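Local coordinates for protein methionine gamma-lyase (Trichomonas vaginalis, PDB 1E5E) that belongs to the pyridoxal phosphate-dependent enzymes of Cys/Met metabolism and holds the bound group PPJ in a pocket completed by a neighbouring subunit, at residues 347-352 and 369-374; 109-114 and 156-161; 203-208 and 221-226. All coordinates share one frame; numbering follows the deposited sequence. Where two conformers were deposited one is given.

Contact 1. Residues 347-352 and 369-374; sequences QHPASM and DGMIRL. With PPJ (N-(hydroxy{3-hydroxy-2-methyl-5-[(phosphonooxy)methyl]pyridin-4-yl}methyl)norvaline), chain C.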
loop_
_atom_site.group_PDB
_atom_site.type_symbol
_atom_site.label_atom_id
_atom_site.label_comp_id
_atom_site.label_asym_id
_atom_site.label_seq_id
_atom_site.Cartn_x
_atom_site.Cartn_y
_atom_site.Cartn_z
ATOM N N GLN A 347 10.434 -27.021 -6.178
ATOM C CA GLN A 347 11.218 -26.672 -7.364
ATOM C C GLN A 347 12.372 -27.661 -7.560
ATOM O O GLN A 347 12.629 -28.510 -6.697
ATOM C CB GLN A 347 11.801 -25.259 -7.257
ATOM C CG GLN A 347 12.742 -25.005 -6.077
ATOM C CD GLN A 347 14.177 -24.935 -6.589
ATOM O OE1 GLN A 347 14.437 -24.783 -7.787
ATOM N NE2 GLN A 347 15.110 -25.071 -5.656
ATOM N N HIS A 348 13.082 -27.464 -8.669
ATOM C CA HIS A 348 14.127 -28.411 -9.063
ATOM C C HIS A 348 15.438 -27.653 -9.109
ATOM O O HIS A 348 15.672 -26.922 -10.076
ATOM C CB HIS A 348 13.722 -28.976 -10.445
ATOM C CG HIS A 348 14.796 -29.869 -11.007
ATOM N ND1 HIS A 348 15.751 -29.432 -11.904
ATOM C CD2 HIS A 348 15.111 -31.163 -10.710
ATOM C CE1 HIS A 348 16.572 -30.428 -12.194
ATOM N NE2 HIS A 348 16.192 -31.490 -11.491
ATOM N N PRO A 349 16.254 -27.716 -8.077
ATOM C CA PRO A 349 17.424 -26.868 -7.968
ATOM C C PRO A 349 18.407 -26.868 -9.118
ATOM O O PRO A 349 18.842 -25.778 -9.547
ATOM C CB PRO A 349 18.092 -27.273 -6.660
ATOM C CG PRO A 349 17.205 -28.250 -5.988
ATOM C CD PRO A 349 15.997 -28.497 -6.841
ATOM N N ALA A 350 18.783 -28.020 -9.679
ATOM C CA ALA A 350 19.770 -28.056 -10.756
ATOM C C ALA A 350 19.308 -27.281 -11.980
ATOM O O ALA A 350 20.219 -26.690 -12.571
ATOM C CB ALA A 350 20.173 -29.474 -11.138
ATOM N N SER A 351 18.005 -27.229 -12.287
ATOM C CA SER A 351 17.613 -26.424 -13.444
ATOM C C SER A 351 17.028 -25.059 -13.083
ATOM O O SER A 351 16.602 -24.319 -14.013
ATOM C CB SER A 351 16.561 -27.135 -14.319
ATOM O OG SER A 351 15.331 -27.246 -13.603
ATOM N N MET A 352 16.843 -24.787 -11.790
ATOM C CA MET A 352 16.172 -23.564 -11.353
ATOM C C MET A 352 17.008 -22.737 -10.406
ATOM O O MET A 352 17.929 -22.029 -10.873
ATOM C CB MET A 352 14.794 -23.895 -10.722
ATOM C CG MET A 352 13.895 -24.581 -11.768
ATOM S SD MET A 352 12.313 -25.046 -11.059
ATOM C CE MET A 352 11.623 -26.008 -12.392
ATOM N N ASP A 369 20.763 -34.008 -10.206
ATOM C CA ASP A 369 19.666 -33.581 -11.070
ATOM C C ASP A 369 18.397 -34.367 -10.800
ATOM O O ASP A 369 17.367 -34.109 -11.425
ATOM C CB ASP A 369 20.081 -33.626 -12.543
ATOM C CG ASP A 369 20.223 -35.059 -13.028
ATOM O OD1 ASP A 369 20.171 -36.018 -12.229
ATOM O OD2 ASP A 369 20.372 -35.240 -14.243
ATOM N N GLY A 370 18.425 -35.278 -9.826
ATOM C CA GLY A 370 17.187 -35.959 -9.419
ATOM C C GLY A 370 16.609 -35.285 -8.143
ATOM O O GLY A 370 15.572 -35.662 -7.583
ATOM N N MET A 371 17.303 -34.256 -7.673
ATOM C CA MET A 371 16.943 -33.592 -6.436
ATOM C C MET A 371 15.783 -32.598 -6.598
ATOM O O MET A 371 15.707 -31.861 -7.567
ATOM C CB MET A 371 18.192 -32.911 -5.927
ATOM C CG MET A 371 18.052 -32.256 -4.553
ATOM S SD MET A 371 19.706 -31.940 -3.937
ATOM C CE MET A 371 20.232 -33.484 -3.237
ATOM N N ILE A 372 14.839 -32.688 -5.677
ATOM C CA ILE A 372 13.687 -31.807 -5.590
ATOM C C ILE A 372 13.695 -31.082 -4.240
ATOM O O ILE A 372 13.951 -31.753 -3.223
ATOM C CB ILE A 372 12.392 -32.639 -5.701
ATOM C CG1 ILE A 372 12.326 -33.237 -7.100
ATOM C CG2 ILE A 372 11.141 -31.787 -5.453
ATOM C CD1 ILE A 372 11.362 -34.379 -7.320
ATOM N N ARG A 373 13.423 -29.780 -4.197
ATOM C CA ARG A 373 13.370 -29.073 -2.905
ATOM C C ARG A 373 11.933 -28.637 -2.604
ATOM O O ARG A 373 11.252 -28.012 -3.414
ATOM C CB ARG A 373 14.339 -27.889 -2.884
ATOM C CG ARG A 373 14.487 -27.189 -1.540
ATOM C CD ARG A 373 15.124 -25.789 -1.697
ATOM N NE ARG A 373 14.160 -24.882 -2.357
ATOM C CZ ARG A 373 14.473 -23.633 -2.756
ATOM N NH1 ARG A 373 15.694 -23.147 -2.578
ATOM N NH2 ARG A 373 13.547 -22.889 -3.346
ATOM N N LEU A 374 11.461 -28.832 -1.378
ATOM C CA LEU A 374 10.085 -28.572 -1.004
ATOM C C LEU A 374 10.088 -27.665 0.224
ATOM O O LEU A 374 10.865 -27.999 1.114
ATOM C CB LEU A 374 9.344 -29.863 -0.667
ATOM C CG LEU A 374 7.955 -29.826 -0.049
ATOM C CD1 LEU A 374 6.890 -29.288 -1.012
ATOM C CD2 LEU A 374 7.587 -31.249 0.422
HETATM N N1 PPJ C . 19.773 -16.686 1.347
HETATM C C2 PPJ C . 19.080 -17.836 1.216
HETATM C C6 PPJ C . 19.669 -15.698 0.414
HETATM C C2A PPJ C . 19.405 -19.056 1.834
HETATM C C3 PPJ C . 18.126 -17.865 0.179
HETATM O O3 PPJ C . 17.569 -19.030 -0.018
HETATM C C4 PPJ C . 17.865 -16.772 -0.654
HETATM C C4A PPJ C . 16.883 -16.919 -1.678
HETATM C C5 PPJ C . 18.697 -15.654 -0.597
HETATM N N PPJ C . 16.539 -18.103 -2.218
HETATM C C5A PPJ C . 18.435 -14.415 -1.267
HETATM O OP4 PPJ C . 17.451 -13.815 -0.681
HETATM P P PPJ C . 16.624 -12.876 -1.666
HETATM O OP1 PPJ C . 15.546 -12.164 -0.732
HETATM O OP2 PPJ C . 15.958 -13.754 -2.769
HETATM O OP3 PPJ C . 17.549 -11.777 -2.352
HETATM C CA PPJ C . 15.541 -18.282 -3.129
HETATM C CB PPJ C . 15.377 -17.392 -4.288
HETATM C C PPJ C . 15.343 -19.649 -3.492
HETATM C CG PPJ C . 16.356 -17.346 -5.404
HETATM C CD PPJ C . 15.822 -18.103 -6.526
HETATM O O PPJ C . 16.147 -20.518 -2.994
HETATM O OXT PPJ C . 14.175 -20.086 -3.882
HETATM O O HOH W 1 17.867 -30.549 -8.642
#
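Gln347 and Arg373 face each other as an antiparallel, hydrogen-bonded pair, and their side chains rise from the same face of the sheet to form the dense end of this contact. Two backbone bonds fix the pair: Arg373 N gives its hydrogen to Gln347 O at 2.9 Å, and Gln347 N donates to Arg373 O. Over one face of the guanidinium, near its centre, sits Gln347 NE2, 3.3 Å from Arg373 CZ. The amide and guanidinium planes are 62° apart, so this is no flat stack. Gln347 reaches that spot because CG lies between its backbone N and carbonyl carbon (chi1 60°) and the chain then bends at chi2; Thr353 OG1 hydrogen-bonds NE2. An arginine suits the strand here because its long chain, bent at chi3, carries two donors to the PPJ carboxylate: NH1 to PPJ O at 2.7 Å and NH2 to PPJ OXT at 2.9 Å. The strands are 345-347 and 371-375 of the five-stranded mixed sheet in the C-terminal part of this fold-type I enzyme. The regular pairing ends at Gln347; from there 347-352 continues as loop beside 369-372, joined to it more loosely by single contacts and a water. Pro349 lays its ring against Met371, with CG to CG at 4.3 Å, and the water accepts from Ala350 N while donating to Met371 O. His348 reaches Asp369: its NE2 donates to Asp369 O at 2.9 Å, nearly straight and in the imidazole plane, although the donor stands 44° out of the carbonyl plane. Its ND1 shares a hydrogen bond with Ser351 OG, which holds the ring's rotation. Partly exposed Asp369 turns its carboxylate away, leaving Ala350 CB 4.4 Å from Asp369 CB.

Contact 2. Residues 109-114 and 156-161; sequences CLYGCT and PANPTL. With PPJ (N-(hydroxy{3-hydroxy-2-methyl-5-[(phosphonooxy)methyl]pyridin-4-yl}methyl)norvaline), chain C.
Tyr111, lying alongside Asn158, is joined covalently to the bound group in this model, its OH 1.4 Å from PPJ CG; Arg58 NH2 of the second subunit hydrogen-bonds the same phenolic oxygen. The setting is the large domain of a fold-type I PLP enzyme, where loops following the neighbouring parallel strands 103-107 and 148-154 build one wall of the pocket. Tyr111 and Asn158 extend side by side and point the same way, their ring and amide planes only 15° apart, with Tyr111 CD1 3.3 Å from Asn158 ND2. Tyr111 offers a broad face, and PPJ N lies 3.0 Å above its ring plane, toward the rim, while the backbone N of Cys113 lies over the other face. An asparagine suits its place because its amide has both polarities: OD1 probably accepts from Arg373, while ND2 donates to PPJ O at 3.2 Å (163°) and more weakly, at a bent angle, to PPJ O3. Glu154 ties the two loops together, OE2 receiving Tyr111 N and OE1 receiving Asn158 N. At Cys109 small groups fill the contact: SG, anti to its backbone N (chi1 -171°), reaches across to Ala157 CB at 3.8 Å and also touches Pro159 CD, brought there through a cis peptide bond after Asn158. Between these two regions a pair of acceptors meets. His354 NE2 hydrogen-bonds Leu110 O and, weakly, Asn158 O, which probably offsets the repulsion between these two carbonyl oxygens, only 3.1 Å apart.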
loop_
_atom_site.group_PDB
_atom_site.type_symbol
_atom_site.label_atom_id
_atom_site.label_comp_id
_atom_site.label_asym_id
_atom_site.label_seq_id
_atom_site.Cartn_x
_atom_site.Cartn_y
_atom_site.Cartn_z
ATOM N N CYS A 109 28.205 -25.467 -0.181
ATOM C CA CYS A 109 26.788 -25.649 -0.518
ATOM C C CYS A 109 25.998 -24.425 -0.062
ATOM O O CYS A 109 25.588 -24.380 1.120
ATOM C CB CYS A 109 26.169 -26.910 0.081
ATOM S SG CYS A 109 24.500 -27.248 -0.557
ATOM N N LEU A 110 25.751 -23.504 -0.961
ATOM C CA LEU A 110 25.025 -22.283 -0.691
ATOM C C LEU A 110 23.896 -22.125 -1.722
ATOM O O LEU A 110 23.834 -22.728 -2.811
ATOM C CB LEU A 110 25.917 -21.065 -0.939
ATOM C CG LEU A 110 27.289 -20.942 -0.299
ATOM C CD1 LEU A 110 28.019 -19.689 -0.735
ATOM C CD2 LEU A 110 27.127 -20.977 1.232
ATOM N N TYR A 111 23.055 -21.183 -1.325
ATOM C CA TYR A 111 22.075 -20.698 -2.317
ATOM C C TYR A 111 22.808 -20.346 -3.602
ATOM O O TYR A 111 23.822 -19.660 -3.569
ATOM C CB TYR A 111 21.371 -19.474 -1.734
ATOM C CG TYR A 111 20.419 -18.841 -2.702
ATOM C CD1 TYR A 111 19.496 -19.615 -3.415
ATOM C CD2 TYR A 111 20.433 -17.477 -2.911
ATOM C CE1 TYR A 111 18.619 -19.036 -4.292
ATOM C CE2 TYR A 111 19.543 -16.863 -3.777
ATOM C CZ TYR A 111 18.645 -17.649 -4.463
ATOM O OH TYR A 111 17.758 -17.014 -5.316
ATOM N N GLY A 112 22.251 -20.683 -4.750
ATOM C CA GLY A 112 22.910 -20.367 -6.007
ATOM C C GLY A 112 23.439 -18.952 -6.182
ATOM O O GLY A 112 24.626 -18.788 -6.532
ATOM N N CYS A 113 22.629 -17.917 -5.942
ATOM C CA CYS A 113 23.081 -16.548 -6.150
ATOM C C CYS A 113 24.163 -16.151 -5.183
ATOM O O CYS A 113 25.050 -15.394 -5.589
ATOM C CB CYS A 113 21.886 -15.541 -6.185
ATOM S SG CYS A 113 20.379 -16.163 -6.989
ATOM N N THR A 114 24.183 -16.611 -3.943
ATOM C CA THR A 114 25.291 -16.265 -3.067
ATOM C C THR A 114 26.620 -16.840 -3.581
ATOM O O THR A 114 27.703 -16.244 -3.551
ATOM C CB THR A 114 25.066 -16.831 -1.655
ATOM O OG1 THR A 114 23.738 -16.603 -1.208
ATOM C CG2 THR A 114 26.074 -16.195 -0.710
ATOM N N PRO A 156 20.342 -25.316 7.963
ATOM C CA PRO A 156 20.638 -26.336 6.954
ATOM C C PRO A 156 20.906 -25.700 5.606
ATOM O O PRO A 156 20.326 -24.622 5.318
ATOM C CB PRO A 156 19.388 -27.193 6.895
ATOM C CG PRO A 156 18.608 -26.892 8.151
ATOM C CD PRO A 156 18.974 -25.462 8.484
ATOM N N ALA A 157 21.752 -26.310 4.774
ATOM C CA ALA A 157 22.133 -25.716 3.505
ATOM C C ALA A 157 21.097 -25.777 2.385
ATOM O O ALA A 157 20.300 -26.705 2.237
ATOM C CB ALA A 157 23.395 -26.402 2.938
ATOM N N ASN A 158 21.124 -24.734 1.557
ATOM C CA ASN A 158 20.195 -24.625 0.427
ATOM C C ASN A 158 20.914 -25.182 -0.782
ATOM O O ASN A 158 21.922 -24.577 -1.151
ATOM C CB ASN A 158 19.828 -23.147 0.230
ATOM C CG ASN A 158 18.846 -22.935 -0.909
ATOM O OD1 ASN A 158 18.417 -23.902 -1.567
ATOM N ND2 ASN A 158 18.452 -21.672 -1.108
ATOM N N PRO A 159 20.472 -26.276 -1.359
ATOM C CA PRO A 159 19.241 -26.948 -1.025
ATOM C C PRO A 159 19.340 -28.344 -0.432
ATOM O O PRO A 159 18.300 -28.982 -0.216
ATOM C CB PRO A 159 18.681 -27.082 -2.456
ATOM C CG PRO A 159 19.872 -27.566 -3.232
ATOM C CD PRO A 159 21.076 -26.893 -2.588
ATOM N N THR A 160 20.525 -28.851 -0.151
ATOM C CA THR A 160 20.649 -30.229 0.373
ATOM C C THR A 160 20.246 -30.454 1.822
ATOM O O THR A 160 19.961 -31.582 2.251
ATOM C CB THR A 160 22.092 -30.696 0.153
ATOM O OG1 THR A 160 22.919 -29.916 1.022
ATOM C CG2 THR A 160 22.529 -30.391 -1.303
ATOM N N LEU A 161 20.109 -29.400 2.628
ATOM C CA LEU A 161 19.780 -29.390 4.019
ATOM C C LEU A 161 20.904 -30.011 4.857
ATOM O O LEU A 161 20.732 -30.446 5.995
ATOM C CB LEU A 161 18.431 -30.050 4.344
ATOM C CG LEU A 161 17.250 -29.584 3.464
ATOM C CD1 LEU A 161 15.943 -30.251 3.874
ATOM C CD2 LEU A 161 17.150 -28.055 3.486
HETATM N N1 PPJ C . 19.773 -16.686 1.347
HETATM C C2 PPJ C . 19.080 -17.836 1.216
HETATM C C6 PPJ C . 19.669 -15.698 0.414
HETATM C C2A PPJ C . 19.405 -19.056 1.834
HETATM C C3 PPJ C . 18.126 -17.865 0.179
HETATM O O3 PPJ C . 17.569 -19.030 -0.018
HETATM C C4 PPJ C . 17.865 -16.772 -0.654
HETATM C C4A PPJ C . 16.883 -16.919 -1.678
HETATM C C5 PPJ C . 18.697 -15.654 -0.597
HETATM N N PPJ C . 16.539 -18.103 -2.218
HETATM C C5A PPJ C . 18.435 -14.415 -1.267
HETATM O OP4 PPJ C . 17.451 -13.815 -0.681
HETATM P P PPJ C . 16.624 -12.876 -1.666
HETATM O OP1 PPJ C . 15.546 -12.164 -0.732
HETATM O OP2 PPJ C . 15.958 -13.754 -2.769
HETATM O OP3 PPJ C . 17.549 -11.777 -2.352
HETATM C CA PPJ C . 15.541 -18.282 -3.129
HETATM C CB PPJ C . 15.377 -17.392 -4.288
HETATM C C PPJ C . 15.343 -19.649 -3.492
HETATM C CG PPJ C . 16.356 -17.346 -5.404
HETATM C CD PPJ C . 15.822 -18.103 -6.526
HETATM O O PPJ C . 16.147 -20.518 -2.994
HETATM O OXT PPJ C . 14.175 -20.086 -3.882
#

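Contact 3. Residues 203-208 and 221-226; sequences VVHSAT and LICGKA. With PPJ (N-(hydroxy{3-hydroxy-2-methyl-5-[(phosphonooxy)methyl]pyridin-4-yl}methyl)norvaline), chain C.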
loop_
_atom_site.group_PDB
_atom_site.type_symbol
_atom_site.label_atom_id
_atom_site.label_comp_id
_atom_site.label_asym_id
_atom_site.label_seq_id
_atom_site.Cartn_x
_atom_site.Cartn_y
_atom_site.Cartn_z
ATOM N N VAL A 203 24.457 -12.643 11.568
ATOM C CA VAL A 203 23.405 -13.527 11.080
ATOM C C VAL A 203 22.645 -12.789 9.993
ATOM O O VAL A 203 22.227 -11.631 10.180
ATOM C CB VAL A 203 22.416 -13.941 12.205
ATOM C CG1 VAL A 203 21.269 -14.803 11.643
ATOM C CG2 VAL A 203 23.138 -14.670 13.342
ATOM N N VAL A 204 22.517 -13.394 8.806
ATOM C CA VAL A 204 21.748 -12.737 7.743
ATOM C C VAL A 204 20.516 -13.584 7.427
ATOM O O VAL A 204 20.472 -14.781 7.772
ATOM C CB VAL A 204 22.596 -12.548 6.486
ATOM C CG1 VAL A 204 23.796 -11.629 6.763
ATOM C CG2 VAL A 204 23.159 -13.887 5.960
ATOM N N HIS A 205 19.515 -12.964 6.793
ATOM C CA HIS A 205 18.313 -13.602 6.344
ATOM C C HIS A 205 17.787 -12.975 5.036
ATOM O O HIS A 205 17.838 -11.767 4.848
ATOM C CB HIS A 205 17.084 -13.395 7.255
ATOM C CG HIS A 205 17.170 -13.992 8.625
ATOM N ND1 HIS A 205 16.711 -15.266 8.899
ATOM C CD2 HIS A 205 17.657 -13.508 9.781
ATOM C CE1 HIS A 205 16.911 -15.522 10.177
ATOM N NE2 HIS A 205 17.500 -14.472 10.735
ATOM N N SER A 206 17.160 -13.834 4.263
ATOM C CA SER A 206 16.307 -13.436 3.170
ATOM C C SER A 206 14.957 -13.389 3.921
ATOM O O SER A 206 14.330 -14.415 4.193
ATOM C CB SER A 206 16.182 -14.434 2.040
ATOM O OG SER A 206 15.106 -14.048 1.163
ATOM N N ALA A 207 14.512 -12.173 4.268
ATOM C CA ALA A 207 13.249 -12.006 4.984
ATOM C C ALA A 207 12.086 -12.262 4.024
ATOM O O ALA A 207 10.966 -12.617 4.424
ATOM C CB ALA A 207 13.148 -10.609 5.612
ATOM N N THR A 208 12.389 -12.434 2.730
ATOM C CA THR A 208 11.479 -12.847 1.707
ATOM C C THR A 208 10.848 -14.209 2.011
ATOM O O THR A 208 9.784 -14.558 1.457
ATOM C CB THR A 208 12.237 -13.033 0.372
ATOM O OG1 THR A 208 13.054 -11.875 0.164
ATOM C CG2 THR A 208 11.316 -13.338 -0.807
ATOM N N LEU A 221 17.641 -9.138 5.972
ATOM C CA LEU A 221 18.033 -8.666 7.292
ATOM C C LEU A 221 19.441 -9.069 7.670
ATOM O O LEU A 221 19.959 -10.116 7.314
ATOM C CB LEU A 221 17.094 -9.232 8.389
ATOM C CG LEU A 221 15.594 -8.923 8.196
ATOM C CD1 LEU A 221 14.713 -10.044 8.735
ATOM C CD2 LEU A 221 15.194 -7.568 8.783
ATOM N N ILE A 222 20.111 -8.200 8.429
ATOM C CA ILE A 222 21.441 -8.367 8.904
ATOM C C ILE A 222 21.423 -8.185 10.410
ATOM O O ILE A 222 20.763 -7.203 10.792
ATOM C CB ILE A 222 22.414 -7.326 8.328
ATOM C CG1 ILE A 222 22.407 -7.330 6.801
ATOM C CG2 ILE A 222 23.819 -7.602 8.891
ATOM C CD1 ILE A 222 23.051 -6.095 6.197
ATOM N N CYS A 223 21.909 -9.159 11.189
ATOM C CA CYS A 223 21.773 -9.019 12.642
ATOM C C CYS A 223 23.152 -9.209 13.306
ATOM O O CYS A 223 23.856 -10.161 12.901
ATOM C CB CYS A 223 20.882 -10.128 13.213
ATOM S SG CYS A 223 19.281 -10.257 12.392
ATOM N N GLY A 224 23.490 -8.375 14.263
ATOM C CA GLY A 224 24.826 -8.531 14.866
ATOM C C GLY A 224 25.089 -7.350 15.808
ATOM O O GLY A 224 24.169 -6.709 16.302
ATOM N N LYS A 225 26.354 -7.121 16.087
ATOM C CA LYS A 225 26.808 -6.074 16.984
ATOM C C LYS A 225 26.498 -4.700 16.403
ATOM O O LYS A 225 26.709 -4.483 15.224
ATOM C CB LYS A 225 28.338 -6.110 17.186
ATOM C CG LYS A 225 28.887 -7.392 17.779
ATOM C CD LYS A 225 28.483 -7.523 19.246
ATOM C CE LYS A 225 29.054 -8.852 19.778
ATOM N NZ LYS A 225 28.516 -9.044 21.164
ATOM N N ALA A 226 26.326 -3.738 17.282
ATOM C CA ALA A 226 26.029 -2.361 16.882
ATOM C C ALA A 226 27.181 -1.735 16.122
ATOM O O ALA A 226 26.963 -1.014 15.149
ATOM C CB ALA A 226 25.596 -1.611 18.150
HETATM N N1 PPJ C . 19.773 -16.686 1.347
HETATM C C2 PPJ C . 19.080 -17.836 1.216
HETATM C C6 PPJ C . 19.669 -15.698 0.414
HETATM C C2A PPJ C . 19.405 -19.056 1.834
HETATM C C3 PPJ C . 18.126 -17.865 0.179
HETATM O O3 PPJ C . 17.569 -19.030 -0.018
HETATM C C4 PPJ C . 17.865 -16.772 -0.654
HETATM C C4A PPJ C . 16.883 -16.919 -1.678
HETATM C C5 PPJ C . 18.697 -15.654 -0.597
HETATM N N PPJ C . 16.539 -18.103 -2.218
HETATM C C5A PPJ C . 18.435 -14.415 -1.267
HETATM O OP4 PPJ C . 17.451 -13.815 -0.681
HETATM P P PPJ C . 16.624 -12.876 -1.666
HETATM O OP1 PPJ C . 15.546 -12.164 -0.732
HETATM O OP2 PPJ C . 15.958 -13.754 -2.769
HETATM O OP3 PPJ C . 17.549 -11.777 -2.352
HETATM C CA PPJ C . 15.541 -18.282 -3.129
HETATM C CB PPJ C . 15.377 -17.392 -4.288
HETATM C C PPJ C . 15.343 -19.649 -3.492
HETATM C CG PPJ C . 16.356 -17.346 -5.404
HETATM C CD PPJ C . 15.822 -18.103 -6.526
HETATM O O PPJ C . 16.147 -20.518 -2.994
HETATM O OXT PPJ C . 14.175 -20.086 -3.882
#
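Val203 O meets two adjacent groups of the next strand: Cys223 N donates to it at 2.7 Å, and the CA-H of Ile222 adds a softer contact, CA to oxygen 3.6 Å. The reverse bond runs from Val203 N to Cys223 O. Two residues on, His205 and Leu221 form a second hydrogen-bonded antiparallel pair, and between them lies the non-hydrogen-bonded pair of Val204 and Ile222, where Val204 CA approaches Leu221 O to 3.2 Å. Strand 220-224 is the one antiparallel member of the seven-stranded sheet in the large domain, the signature of the fold-type I PLP enzymes. Beta-branched Val204 and Ile222, well suited to extended chain, pack on helix 86-97. Val203, His205, Leu221 and Cys223 take the other face, toward helix 62-75. There His205 turns the edge of its ring to Cys223, CD2 to SG 4.5 Å, and its NE2 hydrogen-bonds Glu75, so a polar ring finds a partner in a buried place. After Ser206, the compact methyl of Ala207 lets Leu221 close in, CB to CD1 3.5 Å. The segment there presents two hydroxyls to the phosphate of PPJ: Ser206 OG, anti to its backbone N (chi1 168°), donates to PPJ OP1 at 2.7 Å, and Thr208 OG1 donates to the same oxygen at 2.7 Å. Thr208 OG1 in turn accepts from Ala219 N, just before the second strand. Neutral hydroxyl donors thus meet an anionic oxygen, and the amide behind Thr208 would be expected to polarise its hydroxyl toward stronger donation to the phosphate.

Overall arrangement
All three contacts border PPJ: contact 3 meets the phosphate, contacts 1 and 2 share the carboxylate, and contact 2 also meets the ring side and O3. Contacts 1 and 2 adjoin, their centres about 12 Å apart; Arg373 NH1 probably hydrogen-bonds Asn158 OD1 at 3.0 Å, and Pro349 CB packs on Pro159 CG at 3.9 Å, joining the C-terminal sheet to the large-domain loops. Contact 3 touches neither: its centre is about 17 Å from that of contact 2 and about 26 Å from that of contact 1, with nearest atoms about 7 Å and 10 Å away. PPJ, bound by all three, spans the interval. Tyr56 and Arg58 of the second subunit also hydrogen-bond PPJ, making the pocket a shared one.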